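PDB 4JMK: dual specificity protein phosphatase 8 from Homo sapiens, which probably removes phosphate from phosphotyrosine, phosphoserine and phosphothreonine in proteins and so negatively regulates mitogen-activated protein kinases. Local coordinates for residues V32-N37 with I85-A90. The protein carries 1 engineered substitution. Residues are numbered along the deposited sequence; the frame is centred on the assembly and turned at random.
Engineered in segment 85-90: S88 (natural residue Cys). With SO4 (sulfate ion), chain C; SO4 (sulfate ion), chain D.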
ATOM      1  N   VAL A  32       6.397   0.398   8.664  1.00 14.65           N
ATOM      2  CA  VAL A  32       5.134  -0.344   8.540  1.00 15.69           C
ATOM      3  C   VAL A  32       3.953   0.576   8.251  1.00 16.44           C
ATOM      4  O   VAL A  32       3.699   1.545   8.993  1.00 17.72           O
ATOM      5  CB  VAL A  32       4.805  -1.144   9.816  1.00 11.50           C
ATOM      6  CG1 VAL A  32       3.372  -1.753   9.718  1.00 12.26           C
ATOM      7  CG2 VAL A  32       5.838  -2.254  10.035  1.00 14.67           C
ATOM      8  N   LEU A  33       3.234   0.268   7.173  1.00 16.05           N
ATOM      9  CA  LEU A  33       1.970   0.924   6.855  1.00 16.52           C
ATOM     10  C   LEU A  33       0.861  -0.093   7.080  1.00 20.16           C
ATOM     11  O   LEU A  33       0.754  -1.082   6.354  1.00 15.56           O
ATOM     12  CB  LEU A  33       1.967   1.415   5.401  1.00 14.23           C
ATOM     13  CG  LEU A  33       0.786   2.261   4.931  1.00 19.67           C
ATOM     14  CD1 LEU A  33       0.521   3.379   5.864  1.00 23.80           C
ATOM     15  CD2 LEU A  33       1.064   2.819   3.521  1.00 19.56           C
ATOM     16  N   ASN A  34       0.052   0.156   8.101  1.00 14.83           N
ATOM     17  CA  ASN A  34      -0.948  -0.785   8.595  1.00 13.06           C
ATOM     18  C   ASN A  34      -2.317  -0.296   8.155  1.00 17.09           C
ATOM     19  O   ASN A  34      -2.828   0.700   8.690  1.00 19.99           O
ATOM     20  CB  ASN A  34      -0.844  -0.795  10.121  1.00 16.82           C
ATOM     21  CG  ASN A  34      -1.841  -1.718  10.793  1.00 23.97           C
ATOM     22  OD1 ASN A  34      -2.905  -2.025  10.254  1.00 20.94           O
ATOM     23  ND2 ASN A  34      -1.517  -2.124  12.013  1.00 22.84           N
ATOM     24  N   ALA A  35      -2.906  -0.985   7.178  1.00 17.07           N
ATOM     25  CA  ALA A  35      -4.193  -0.570   6.623  1.00 17.43           C
ATOM     26  C   ALA A  35      -5.297  -1.383   7.269  1.00 22.48           C
ATOM     27  O   ALA A  35      -5.802  -2.335   6.673  1.00 24.23           O
ATOM     28  CB  ALA A  35      -4.207  -0.764   5.111  1.00 19.08           C
ATOM     29  N   SER A  36      -5.650  -1.021   8.500  1.00 20.47           N
ATOM     30  CA  SER A  36      -6.665  -1.745   9.263  1.00 21.72           C
ATOM     31  C   SER A  36      -6.985  -0.979  10.534  1.00 24.39           C
ATOM     32  O   SER A  36      -6.230  -0.087  10.924  1.00 18.86           O
ATOM     33  CB  SER A  36      -6.143  -3.120   9.664  1.00 27.44           C
ATOM     34  OG  SER A  36      -5.320  -3.001  10.818  1.00 24.00           O
ATOM     35  N   ASN A  37      -8.099  -1.322  11.185  1.00 27.59           N
ATOM     36  CA  ASN A  37      -8.395  -0.785  12.510  1.00 30.16           C
ATOM     37  C   ASN A  37      -7.929  -1.741  13.598  1.00 32.59           C
ATOM     38  O   ASN A  37      -7.558  -1.320  14.699  1.00 36.37           O
ATOM     39  CB  ASN A  37      -9.906  -0.551  12.695  1.00 27.65           C
ATOM     40  CG  ASN A  37     -10.424   0.610  11.877  1.00 34.26           C
ATOM     41  OD1 ASN A  37      -9.926   1.732  11.983  1.00 32.70           O
ATOM     42  ND2 ASN A  37     -11.425   0.343  11.042  1.00 31.73           N
ATOM     43  N   ILE A  85       6.763  -2.225   4.754  1.00 12.60           N
ATOM     44  CA  ILE A  85       5.754  -3.212   4.423  1.00 11.53           C
ATOM     45  C   ILE A  85       4.379  -2.591   4.601  1.00 15.19           C
ATOM     46  O   ILE A  85       4.093  -1.917   5.609  1.00 15.54           O
ATOM     47  CB  ILE A  85       5.882  -4.503   5.265  1.00 11.16           C
ATOM     48  CG1 ILE A  85       4.817  -5.520   4.848  1.00 15.79           C
ATOM     49  CG2 ILE A  85       5.766  -4.203   6.732  1.00 12.04           C
ATOM     50  CD1 ILE A  85       4.811  -6.767   5.707  1.00 22.84           C
ATOM     51  N   VAL A  86       3.544  -2.794   3.590  1.00 11.30           N
ATOM     52  CA  VAL A  86       2.154  -2.398   3.668  1.00 10.81           C
ATOM     53  C   VAL A  86       1.370  -3.678   3.921  1.00 12.17           C
ATOM     54  O   VAL A  86       1.522  -4.662   3.189  1.00 17.28           O
ATOM     55  CB  VAL A  86       1.680  -1.786   2.359  1.00 16.03           C
ATOM     56  CG1 VAL A  86       0.257  -1.284   2.520  1.00 16.29           C
ATOM     57  CG2 VAL A  86       2.587  -0.650   1.984  1.00 21.74           C
ATOM     58  N   HIS A  87       0.543  -3.680   4.960  1.00 15.98           N
ATOM     59  CA  HIS A  87      -0.180  -4.894   5.316  1.00 18.54           C
ATOM     60  C   HIS A  87      -1.583  -4.584   5.785  1.00 16.08           C
ATOM     61  O   HIS A  87      -1.909  -3.443   6.132  1.00 15.28           O
ATOM     62  CB  HIS A  87       0.553  -5.669   6.426  1.00 17.00           C
ATOM     63  CG  HIS A  87       0.349  -5.098   7.793  1.00 16.44           C
ATOM     64  ND1 HIS A  87      -0.678  -5.502   8.629  1.00 20.53           N
ATOM     65  CD2 HIS A  87       1.021  -4.135   8.470  1.00 13.88           C
ATOM     66  CE1 HIS A  87      -0.622  -4.816   9.754  1.00 19.84           C
ATOM     67  NE2 HIS A  87       0.397  -3.979   9.686  1.00 15.80           N
ATOM     68  N   SER A  88      -2.421  -5.613   5.774  1.00 14.81           N
ATOM     69  CA  SER A  88      -3.702  -5.551   6.452  1.00 13.97           C
ATOM     70  C   SER A  88      -3.856  -6.885   7.167  1.00 18.85           C
ATOM     71  O   SER A  88      -2.860  -7.464   7.595  1.00 25.36           O
ATOM     72  CB  SER A  88      -4.823  -5.280   5.445  1.00 19.81           C
ATOM     73  OG  SER A  88      -4.570  -5.941   4.216  1.00 30.96           O
ATOM     74  N   LEU A  89      -5.075  -7.395   7.300  1.00 22.04           N
ATOM     75  CA  LEU A  89      -5.235  -8.682   7.966  1.00 19.64           C
ATOM     76  C   LEU A  89      -4.668  -9.806   7.102  1.00 27.10           C
ATOM     77  O   LEU A  89      -3.789 -10.562   7.535  1.00 23.43           O
ATOM     78  CB  LEU A  89      -6.709  -8.945   8.293  1.00 20.93           C
ATOM     79  CG  LEU A  89      -7.004 -10.230   9.082  1.00 27.90           C
ATOM     80  CD1 LEU A  89      -6.171 -10.276  10.341  1.00 30.37           C
ATOM     81  CD2 LEU A  89      -8.464 -10.296   9.431  1.00 30.03           C
ATOM     82  N   ALA A  90      -5.163  -9.896   5.872  1.00 25.00           N
ATOM     83  CA  ALA A  90      -4.798 -10.979   4.966  1.00 22.81           C
ATOM     84  C   ALA A  90      -3.830 -10.498   3.895  1.00 25.07           C
ATOM     85  O   ALA A  90      -3.145 -11.297   3.260  1.00 25.67           O
ATOM     86  CB  ALA A  90      -6.053 -11.568   4.311  1.00 30.08           C
TER
HETATM   87  S   SO4 C 501      -7.386  -7.466   3.666  1.00 28.50           S
HETATM   88  O1  SO4 C 501      -7.084  -7.818   5.053  1.00 34.77           O
HETATM   89  O2  SO4 C 501      -8.174  -6.238   3.679  1.00 24.70           O
HETATM   90  O3  SO4 C 501      -8.157  -8.544   3.071  1.00 38.31           O
HETATM   91  O4  SO4 C 501      -6.182  -7.276   2.895  1.00 29.21           O
HETATM   92  S   SO4 D 502     -11.068  -3.904  11.012  1.00 46.53           S
HETATM   93  O1  SO4 D 502     -11.266  -4.136  12.438  1.00 45.05           O
HETATM   94  O2  SO4 D 502     -11.850  -2.732  10.628  1.00 49.20           O
HETATM   95  O3  SO4 D 502     -11.541  -5.075  10.274  1.00 51.44           O
HETATM   96  O4  SO4 D 502      -9.652  -3.673  10.728  1.00 31.17           O
HETATM   97  O   HOH W   1       1.128  -3.166  12.115  1.00 18.58           O
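The phosphate-binding P-loop of the phosphatase domain springs from strand 83-87, and here that strand pairs in parallel with strand 29-34, L33 lying beside V86 and N34 beside H87. L33 N donates to I85 O (2.8 Å), L33 O accepts H87 N, and A35 N reaches H87 O (2.9 Å). Beta-branched V86 suits the strand and packs its CG2 on L33 CB at 4.0 Å. On the other face, H87 has CG between its backbone N and carbonyl carbon (chi1 78°). V32 CG1 meets the ring edge at CD2 (3.6 Å); the N34 amide plane is turned 48° from the ring plane, its CG 3.4 Å from H87 NE2. Histidine suits its place because ND1 donates to the loop carbonyl S88 O (3.1 Å). Asparagine suits N34 because its amide accepts S36 OG at OD1 (2.7 Å) and donates from ND2 to C39 O. An alanine at N34 would probably leave the S36 hydroxyl without this acceptor, C39 O without its donor and the imidazole without the amide's flank. Beyond, engineered S88 replaces the predicted nucleophilic cysteine beside a sulfate held by A90 N and R94, consistent with phosphate binding in the cysteine-to-arginine signature loop of protein-tyrosine phosphatases.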